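Local structure of 2-phospho-L-lactate guanylyltransferase (Methanosarcina mazei, 2I5E) at residues E108-K122 and G157-D171. The protein probably catalyses the GTP-dependent guanylylation of (2S)-2-phospholactate, a step in the biosynthesis of coenzyme F420. Sequence-based numbering, arbitrary orientation.
With TRS (2-amino-2-hydroxymethyl-propane-1,3-diol), chain C.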
ATOM      1  N   GLU A 108     -14.419  -6.437   7.342  1.00 36.98           N
ATOM      2  CA  GLU A 108     -13.959  -5.325   8.218  1.00 38.92           C
ATOM      3  C   GLU A 108     -14.355  -3.971   7.744  1.00 38.20           C
ATOM      4  O   GLU A 108     -14.738  -3.108   8.548  1.00 39.29           O
ATOM      5  CB  GLU A 108     -12.445  -5.324   8.530  1.00 38.91           C
ATOM      6  CG  GLU A 108     -11.888  -6.669   8.916  1.00 39.91           C
ATOM      7  CD  GLU A 108     -10.398  -6.643   9.336  1.00 43.52           C
ATOM      8  OE1 GLU A 108      -9.920  -7.673   9.855  1.00 50.45           O
ATOM      9  OE2 GLU A 108      -9.691  -5.642   9.108  1.00 46.71           O
ATOM     10  N   ILE A 109     -14.264  -3.736   6.437  1.00 37.01           N
ATOM     11  CA  ILE A 109     -14.705  -2.425   5.930  1.00 34.74           C
ATOM     12  C   ILE A 109     -16.170  -2.107   6.261  1.00 35.88           C
ATOM     13  O   ILE A 109     -16.518  -1.001   6.767  1.00 36.71           O
ATOM     14  CB  ILE A 109     -14.441  -2.273   4.461  1.00 33.60           C
ATOM     15  CG1 ILE A 109     -12.958  -2.225   4.195  1.00 31.57           C
ATOM     16  CG2 ILE A 109     -15.067  -0.886   3.880  1.00 35.35           C
ATOM     17  CD1 ILE A 109     -12.590  -2.816   2.699  1.00 21.99           C
ATOM     18  N   SER A 110     -17.053  -3.043   5.989  1.00 35.90           N
ATOM     19  CA  SER A 110     -18.452  -2.759   6.198  1.00 39.01           C
ATOM     20  C   SER A 110     -18.880  -2.877   7.690  1.00 39.61           C
ATOM     21  O   SER A 110     -20.012  -2.658   7.969  1.00 39.81           O
ATOM     22  CB  SER A 110     -19.300  -3.694   5.330  1.00 41.52           C
ATOM     23  OG  SER A 110     -18.908  -5.060   5.450  1.00 43.33           O
ATOM     24  N   SER A 111     -17.964  -3.208   8.612  1.00 40.58           N
ATOM     25  CA  SER A 111     -18.205  -3.285  10.082  1.00 41.64           C
ATOM     26  C   SER A 111     -17.653  -2.059  10.746  1.00 42.22           C
ATOM     27  O   SER A 111     -17.562  -2.007  11.965  1.00 42.91           O
ATOM     28  CB  SER A 111     -17.488  -4.486  10.693  1.00 41.66           C
ATOM     29  OG  SER A 111     -17.960  -5.638   9.995  1.00 47.99           O
ATOM     30  N   THR A 112     -17.319  -1.037   9.959  1.00 42.21           N
ATOM     31  CA  THR A 112     -16.724   0.124  10.561  1.00 41.74           C
ATOM     32  C   THR A 112     -17.655   0.666  11.611  1.00 44.12           C
ATOM     33  O   THR A 112     -18.878   0.464  11.551  1.00 43.26           O
ATOM     34  CB  THR A 112     -16.439   1.232   9.576  1.00 41.55           C
ATOM     35  OG1 THR A 112     -15.759   2.298  10.268  1.00 41.11           O
ATOM     36  CG2 THR A 112     -17.707   1.718   8.888  1.00 35.04           C
ATOM     37  N   GLU A 113     -17.087   1.372  12.573  1.00 44.56           N
ATOM     38  CA  GLU A 113     -17.894   1.888  13.619  1.00 46.61           C
ATOM     39  C   GLU A 113     -18.166   3.333  13.266  1.00 44.74           C
ATOM     40  O   GLU A 113     -19.078   3.914  13.856  1.00 43.45           O
ATOM     41  CB  GLU A 113     -17.254   1.654  14.994  1.00 46.92           C
ATOM     42  CG  GLU A 113     -17.768   0.338  15.627  1.00 50.81           C
ATOM     43  CD  GLU A 113     -16.855  -0.241  16.733  1.00 52.98           C
ATOM     44  OE1 GLU A 113     -15.889   0.456  17.184  1.00 59.25           O
ATOM     45  OE2 GLU A 113     -17.125  -1.394  17.173  1.00 59.33           O
ATOM     46  N   LYS A 114     -17.453   3.858  12.246  1.00 42.67           N
ATOM     47  CA  LYS A 114     -17.721   5.236  11.737  1.00 42.26           C
ATOM     48  C   LYS A 114     -18.867   5.304  10.715  1.00 40.70           C
ATOM     49  O   LYS A 114     -19.323   4.278  10.220  1.00 40.62           O
ATOM     50  CB  LYS A 114     -16.476   5.915  11.109  1.00 42.23           C
ATOM     51  CG  LYS A 114     -15.241   6.003  12.033  1.00 44.20           C
ATOM     52  CD  LYS A 114     -15.584   6.827  13.270  1.00 48.01           C
ATOM     53  CE  LYS A 114     -14.595   6.618  14.411  1.00 51.56           C
ATOM     54  NZ  LYS A 114     -13.831   7.878  14.606  1.00 56.62           N
ATOM     55  N   ASP A 115     -19.257   6.527  10.373  1.00 39.61           N
ATOM     56  CA  ASP A 115     -20.239   6.806   9.359  1.00 38.72           C
ATOM     57  C   ASP A 115     -19.814   6.428   7.953  1.00 38.81           C
ATOM     58  O   ASP A 115     -20.675   6.008   7.131  1.00 38.72           O
ATOM     59  CB  ASP A 115     -20.534   8.274   9.378  1.00 38.68           C
ATOM     60  CG  ASP A 115     -21.266   8.692  10.626  1.00 41.99           C
ATOM     61  OD1 ASP A 115     -21.902   7.844  11.300  1.00 44.97           O
ATOM     62  OD2 ASP A 115     -21.155   9.876  10.952  1.00 47.98           O
ATOM     63  N   VAL A 116     -18.527   6.654   7.630  1.00 37.38           N
ATOM     64  CA  VAL A 116     -17.965   6.179   6.329  1.00 36.30           C
ATOM     65  C   VAL A 116     -16.683   5.432   6.496  1.00 37.01           C
ATOM     66  O   VAL A 116     -15.943   5.661   7.464  1.00 35.31           O
ATOM     67  CB  VAL A 116     -18.091   7.194   5.131  1.00 38.86           C
ATOM     68  CG1 VAL A 116     -18.822   8.526   5.494  1.00 34.88           C
ATOM     69  CG2 VAL A 116     -16.812   7.329   4.210  1.00 33.35           C
ATOM     70  N   CYS A 117     -16.476   4.375   5.707  1.00 35.80           N
ATOM     71  CA  CYS A 117     -15.122   3.812   5.715  1.00 33.80           C
ATOM     72  C   CYS A 117     -14.540   3.966   4.347  1.00 34.66           C
ATOM     73  O   CYS A 117     -15.183   3.698   3.308  1.00 30.60           O
ATOM     74  CB  CYS A 117     -15.095   2.380   6.153  1.00 34.47           C
ATOM     75  SG  CYS A 117     -13.473   1.663   6.274  1.00 35.60           S
ATOM     76  N   ILE A 118     -13.302   4.450   4.350  1.00 33.23           N
ATOM     77  CA  ILE A 118     -12.614   4.627   3.132  1.00 33.19           C
ATOM     78  C   ILE A 118     -11.223   3.981   3.016  1.00 30.49           C
ATOM     79  O   ILE A 118     -10.366   4.102   3.945  1.00 31.48           O
ATOM     80  CB  ILE A 118     -12.715   6.038   2.712  1.00 33.41           C
ATOM     81  CG1 ILE A 118     -11.669   6.378   1.662  1.00 37.41           C
ATOM     82  CG2 ILE A 118     -12.737   6.975   3.899  1.00 40.05           C
ATOM     83  CD1 ILE A 118     -11.889   7.691   1.170  1.00 28.96           C
ATOM     84  N   VAL A 119     -11.077   3.238   1.920  1.00 29.49           N
ATOM     85  CA  VAL A 119      -9.860   2.589   1.449  1.00 28.60           C
ATOM     86  C   VAL A 119      -9.128   3.357   0.314  1.00 28.13           C
ATOM     87  O   VAL A 119      -9.673   3.495  -0.819  1.00 27.84           O
ATOM     88  CB  VAL A 119     -10.213   1.178   0.892  1.00 31.10           C
ATOM     89  CG1 VAL A 119      -8.961   0.313   0.727  1.00 28.71           C
ATOM     90  CG2 VAL A 119     -11.217   0.541   1.857  1.00 31.48           C
ATOM     91  N   PRO A 120      -7.904   3.863   0.613  1.00 28.68           N
ATOM     92  CA  PRO A 120      -7.135   4.621  -0.367  1.00 28.69           C
ATOM     93  C   PRO A 120      -6.652   3.679  -1.417  1.00 28.86           C
ATOM     94  O   PRO A 120      -6.435   2.482  -1.119  1.00 28.64           O
ATOM     95  CB  PRO A 120      -5.951   5.171   0.408  1.00 29.18           C
ATOM     96  CG  PRO A 120      -5.838   4.318   1.697  1.00 30.33           C
ATOM     97  CD  PRO A 120      -7.192   3.684   1.910  1.00 29.17           C
ATOM     98  N   GLY A 121      -6.509   4.175  -2.651  1.00 26.67           N
ATOM     99  CA  GLY A 121      -5.710   3.455  -3.580  1.00 26.97           C
ATOM    100  C   GLY A 121      -4.466   4.277  -3.849  1.00 28.83           C
ATOM    101  O   GLY A 121      -4.203   5.294  -3.165  1.00 26.00           O
ATOM    102  N   LYS A 122      -3.622   3.836  -4.788  1.00 30.22           N
ATOM    103  CA  LYS A 122      -2.447   4.766  -5.009  1.00 31.25           C
ATOM    104  C   LYS A 122      -2.784   6.114  -5.718  1.00 30.99           C
ATOM    105  O   LYS A 122      -3.850   6.260  -6.330  1.00 30.95           O
ATOM    106  CB  LYS A 122      -1.223   4.120  -5.607  1.00 33.30           C
ATOM    107  CG  LYS A 122      -1.482   3.561  -6.935  1.00 33.42           C
ATOM    108  CD  LYS A 122      -0.125   3.176  -7.642  1.00 36.23           C
ATOM    109  CE  LYS A 122      -0.416   2.002  -8.650  1.00 38.82           C
ATOM    110  NZ  LYS A 122      -1.964   1.911  -9.058  1.00 28.87           N
ATOM    111  N   GLY A 157     -20.753  16.314   8.536  1.00 51.32           N
ATOM    112  CA  GLY A 157     -21.111  15.994   9.923  1.00 52.09           C
ATOM    113  C   GLY A 157     -20.676  14.611  10.308  1.00 51.79           C
ATOM    114  O   GLY A 157     -20.549  14.285  11.505  1.00 53.85           O
ATOM    115  N   GLN A 158     -20.346  13.843   9.283  1.00 49.41           N
ATOM    116  CA  GLN A 158     -20.071  12.442   9.394  1.00 47.97           C
ATOM    117  C   GLN A 158     -18.584  12.111   9.626  1.00 48.07           C
ATOM    118  O   GLN A 158     -17.689  12.721   9.031  1.00 48.49           O
ATOM    119  CB  GLN A 158     -20.582  11.812   8.135  1.00 47.37           C
ATOM    120  CG  GLN A 158     -22.134  12.014   8.023  1.00 45.54           C
ATOM    121  CD  GLN A 158     -22.652  11.059   7.056  1.00 45.08           C
ATOM    122  OE1 GLN A 158     -22.896   9.869   7.383  1.00 43.92           O
ATOM    123  NE2 GLN A 158     -22.722  11.505   5.812  1.00 43.56           N
ATOM    124  N   ASP A 159     -18.334  11.187  10.538  1.00 46.21           N
ATOM    125  CA  ASP A 159     -16.962  10.785  10.814  1.00 46.18           C
ATOM    126  C   ASP A 159     -16.540   9.613   9.833  1.00 44.20           C
ATOM    127  O   ASP A 159     -17.401   8.994   9.151  1.00 42.81           O
ATOM    128  CB  ASP A 159     -16.806  10.512  12.345  1.00 45.88           C
ATOM    129  CG  ASP A 159     -17.698   9.368  12.852  1.00 50.96           C
ATOM    130  OD1 ASP A 159     -18.323   8.658  12.002  1.00 49.81           O
ATOM    131  OD2 ASP A 159     -17.727   9.131  14.120  1.00 53.43           O
ATOM    132  N   PHE A 160     -15.244   9.349   9.684  1.00 41.68           N
ATOM    133  CA  PHE A 160     -14.807   8.393   8.668  1.00 38.47           C
ATOM    134  C   PHE A 160     -13.672   7.629   9.302  1.00 38.87           C
ATOM    135  O   PHE A 160     -12.954   8.197  10.129  1.00 39.63           O
ATOM    136  CB  PHE A 160     -14.397   9.039   7.320  1.00 37.70           C
ATOM    137  CG  PHE A 160     -13.296  10.087   7.430  1.00 41.57           C
ATOM    138  CD1 PHE A 160     -11.930   9.701   7.471  1.00 37.70           C
ATOM    139  CD2 PHE A 160     -13.607  11.463   7.471  1.00 39.19           C
ATOM    140  CE1 PHE A 160     -10.884  10.638   7.586  1.00 34.88           C
ATOM    141  CE2 PHE A 160     -12.574  12.394   7.588  1.00 39.16           C
ATOM    142  CZ  PHE A 160     -11.194  11.956   7.630  1.00 36.56           C
ATOM    143  N   GLU A 161     -13.591   6.343   8.982  1.00 36.12           N
ATOM    144  CA  GLU A 161     -12.464   5.535   9.194  1.00 35.88           C
ATOM    145  C   GLU A 161     -11.679   5.402   7.880  1.00 35.03           C
ATOM    146  O   GLU A 161     -12.267   5.079   6.857  1.00 33.45           O
ATOM    147  CB  GLU A 161     -12.965   4.156   9.534  1.00 32.92           C
ATOM    148  CG  GLU A 161     -11.904   3.383  10.203  1.00 38.19           C
ATOM    149  CD  GLU A 161     -12.232   1.951  10.369  1.00 41.71           C
ATOM    150  OE1 GLU A 161     -13.414   1.597  10.522  1.00 39.48           O
ATOM    151  OE2 GLU A 161     -11.283   1.156  10.261  1.00 50.53           O
ATOM    152  N   ILE A 162     -10.337   5.575   7.943  1.00 35.57           N
ATOM    153  CA  ILE A 162      -9.371   5.195   6.882  1.00 34.09           C
ATOM    154  C   ILE A 162      -9.000   3.750   7.123  1.00 33.75           C
ATOM    155  O   ILE A 162      -8.372   3.443   8.135  1.00 34.16           O
ATOM    156  CB  ILE A 162      -8.044   6.019   6.929  1.00 35.40           C
ATOM    157  CG1 ILE A 162      -8.323   7.545   6.856  1.00 37.08           C
ATOM    158  CG2 ILE A 162      -7.065   5.573   5.781  1.00 33.63           C
ATOM    159  CD1 ILE A 162      -9.129   7.904   5.706  1.00 41.91           C
ATOM    160  N   TYR A 163      -9.353   2.880   6.181  1.00 31.42           N
ATOM    161  CA  TYR A 163      -9.026   1.493   6.297  1.00 31.00           C
ATOM    162  C   TYR A 163      -7.621   1.294   5.770  1.00 31.19           C
ATOM    163  O   TYR A 163      -7.417   1.513   4.599  1.00 33.90           O
ATOM    164  CB  TYR A 163      -9.986   0.653   5.390  1.00 30.48           C
ATOM    165  CG  TYR A 163      -9.867  -0.836   5.637  1.00 28.11           C
ATOM    166  CD1 TYR A 163     -10.239  -1.368   6.839  1.00 33.66           C
ATOM    167  CD2 TYR A 163      -9.360  -1.694   4.676  1.00 27.05           C
ATOM    168  CE1 TYR A 163     -10.109  -2.725   7.112  1.00 31.33           C
ATOM    169  CE2 TYR A 163      -9.217  -3.090   4.919  1.00 28.83           C
ATOM    170  CZ  TYR A 163      -9.632  -3.562   6.122  1.00 30.93           C
ATOM    171  OH  TYR A 163      -9.516  -4.873   6.408  1.00 34.96           O
ATOM    172  N   ASP A 164      -6.678   0.842   6.588  1.00 30.31           N
ATOM    173  CA  ASP A 164      -5.268   0.846   6.242  1.00 28.53           C
ATOM    174  C   ASP A 164      -4.822  -0.549   5.867  1.00 29.06           C
ATOM    175  O   ASP A 164      -4.359  -1.290   6.697  1.00 31.49           O
ATOM    176  CB  ASP A 164      -4.446   1.352   7.448  1.00 29.49           C
ATOM    177  CG  ASP A 164      -2.954   1.210   7.224  1.00 31.25           C
ATOM    178  OD1 ASP A 164      -2.487   1.359   6.061  1.00 35.06           O
ATOM    179  OD2 ASP A 164      -2.228   0.896   8.181  1.00 33.21           O
ATOM    180  N   SER A 165      -4.911  -0.904   4.598  1.00 28.17           N
ATOM    181  CA  SER A 165      -4.630  -2.223   4.133  1.00 26.97           C
ATOM    182  C   SER A 165      -3.801  -2.058   2.850  1.00 26.83           C
ATOM    183  O   SER A 165      -4.283  -1.470   1.906  1.00 27.05           O
ATOM    184  CB  SER A 165      -5.962  -2.862   3.675  1.00 28.73           C
ATOM    185  OG  SER A 165      -5.681  -4.098   3.074  1.00 27.89           O
ATOM    186  N   PHE A 166      -2.659  -2.724   2.778  1.00 25.83           N
ATOM    187  CA  PHE A 166      -1.824  -2.838   1.603  1.00 27.81           C
ATOM    188  C   PHE A 166      -2.614  -3.594   0.495  1.00 28.86           C
ATOM    189  O   PHE A 166      -2.521  -3.240  -0.683  1.00 30.40           O
ATOM    190  CB  PHE A 166      -0.517  -3.606   1.993  1.00 27.16           C
ATOM    191  CG  PHE A 166       0.601  -3.601   0.931  1.00 29.17           C
ATOM    192  CD1 PHE A 166       1.727  -2.846   1.098  1.00 33.17           C
ATOM    193  CD2 PHE A 166       0.514  -4.383  -0.212  1.00 34.27           C
ATOM    194  CE1 PHE A 166       2.781  -2.899   0.148  1.00 32.76           C
ATOM    195  CE2 PHE A 166       1.505  -4.398  -1.190  1.00 33.68           C
ATOM    196  CZ  PHE A 166       2.632  -3.682  -1.011  1.00 33.23           C
HETATM  197  N   MSE A 167      -3.303  -4.677   0.847  1.00 28.29           N
HETATM  198  CA  MSE A 167      -3.886  -5.544  -0.175  1.00 28.62           C
HETATM  199  C   MSE A 167      -5.115  -4.848  -0.786  1.00 28.70           C
HETATM  200  O   MSE A 167      -5.265  -4.855  -1.995  1.00 29.12           O
HETATM  201  CB  MSE A 167      -4.310  -6.871   0.404  1.00 30.54           C
HETATM  202  CG  MSE A 167      -3.166  -7.728   1.001  1.00 33.56           C
HETATM  203 SE   MSE A 167      -1.714  -8.143  -0.191  0.80 45.90          SE
HETATM  204  CE  MSE A 167      -0.171  -7.617   1.017  1.00 41.27           C
ATOM    205  N   ALA A 168      -5.974  -4.227   0.038  1.00 25.49           N
ATOM    206  CA  ALA A 168      -7.174  -3.590  -0.496  1.00 25.58           C
ATOM    207  C   ALA A 168      -6.773  -2.236  -1.164  1.00 26.71           C
ATOM    208  O   ALA A 168      -7.515  -1.643  -1.948  1.00 25.85           O
ATOM    209  CB  ALA A 168      -8.237  -3.333   0.674  1.00 23.45           C
ATOM    210  N   GLY A 169      -5.598  -1.748  -0.844  1.00 26.96           N
ATOM    211  CA  GLY A 169      -5.114  -0.561  -1.499  1.00 26.60           C
ATOM    212  C   GLY A 169      -4.299  -0.698  -2.765  1.00 28.24           C
ATOM    213  O   GLY A 169      -3.947   0.314  -3.370  1.00 27.10           O
ATOM    214  N   THR A 170      -4.027  -1.937  -3.192  1.00 30.10           N
ATOM    215  CA  THR A 170      -3.363  -2.248  -4.491  1.00 29.37           C
ATOM    216  C   THR A 170      -4.405  -2.417  -5.568  1.00 31.27           C
ATOM    217  O   THR A 170      -4.999  -3.504  -5.768  1.00 29.42           O
ATOM    218  CB  THR A 170      -2.529  -3.502  -4.303  1.00 31.29           C
ATOM    219  OG1 THR A 170      -1.668  -3.256  -3.192  1.00 30.23           O
ATOM    220  CG2 THR A 170      -1.642  -3.852  -5.498  1.00 29.95           C
ATOM    221  N   ASP A 171      -4.677  -1.308  -6.261  1.00 30.72           N
ATOM    222  CA  ASP A 171      -5.478  -1.344  -7.461  1.00 29.51           C
ATOM    223  C   ASP A 171      -4.484  -1.563  -8.600  1.00 31.58           C
ATOM    224  O   ASP A 171      -3.314  -1.162  -8.536  1.00 29.73           O
ATOM    225  CB  ASP A 171      -6.260  -0.058  -7.657  1.00 31.84           C
ATOM    226  CG  ASP A 171      -5.393   1.204  -7.506  1.00 27.78           C
ATOM    227  OD1 ASP A 171      -4.965   1.535  -6.397  1.00 28.71           O
ATOM    228  OD2 ASP A 171      -5.107   1.823  -8.521  1.00 29.16           O
TER
HETATM  229  C   TRS C 302      -5.253   5.649  -9.209  1.00 47.07           C
HETATM  230  C1  TRS C 302      -6.068   6.879  -8.805  1.00 45.03           C
HETATM  231  C2  TRS C 302      -3.789   6.048  -9.590  1.00 46.81           C
HETATM  232  C3  TRS C 302      -5.932   5.071 -10.488  1.00 45.68           C
HETATM  233  N   TRS C 302      -5.320   4.762  -7.965  1.00 44.77           N
HETATM  234  O1  TRS C 302      -5.780   7.936  -9.636  1.00 43.27           O
HETATM  235  O2  TRS C 302      -3.050   4.900  -9.939  1.00 48.92           O
HETATM  236  O3  TRS C 302      -7.351   5.039 -10.233  1.00 51.65           O
HETATM  237  O   HOH W   1     -22.671   7.884   5.841  1.00 37.52           O
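One face of the Tyr163 ring carries CG1 of Ile109, a CH-pi contact 3.6 Å from the ring centroid and only 11° off the normal. Glu108 OE2 lies at the ring's edge and accepts from the phenol OH of Tyr163 (2.8 Å), which comes in from above the carboxylate plane; that plane stands 82° to the ring. SG of Cys117 and CG2 of Val119 approach obliquely and rest against Tyr163 CB. The ring thus ties the end of helix 103-109 to the parallel pairing of strands 116-120 and 160-162, the latter an outermost strand, within this chain, of the mixed sheet in this GT-A-like nucleotidyltransferase fold. With an alanine here in place of Tyr163, Ile109 would probably lose its aromatic partner and Glu108 this donor, leaving a gap by the helix end.

Val116, Cys117 and Ile118 pair with Phe160, Glu161 and Ile162. Glu161 bonds through its N to Val116 O and through its O to Ile118 N. On the Cys117 face, CG of Glu161 is anti to the backbone N (chi1 -161°), and the extended chain brings OE1 to Thr112 OG1, a very short bond of 2.5 Å; the same hydroxyl accepts from Lys114 N in an ST turn. On the opposite face, Ile118 CG2 meets Ile162 CD1, with Phe146 of helix 145-154 touching both side chains.

At the strands' start, Asp159 OD1 accepts from Asp115 N and Asp115 OD2 from Asp159 N; OD2 of Asp115 and OD1 of Asp159 lie 3.3 Å apart, a like-charge contact that the two N-H donors probably offset. At the far end, Lys122 NZ forms salt bridges with Asp171 OD2 (3.2 Å) and Asp177, while Asp171 OD1 receives Lys122 N on its syn lone pair, 3.1 Å away.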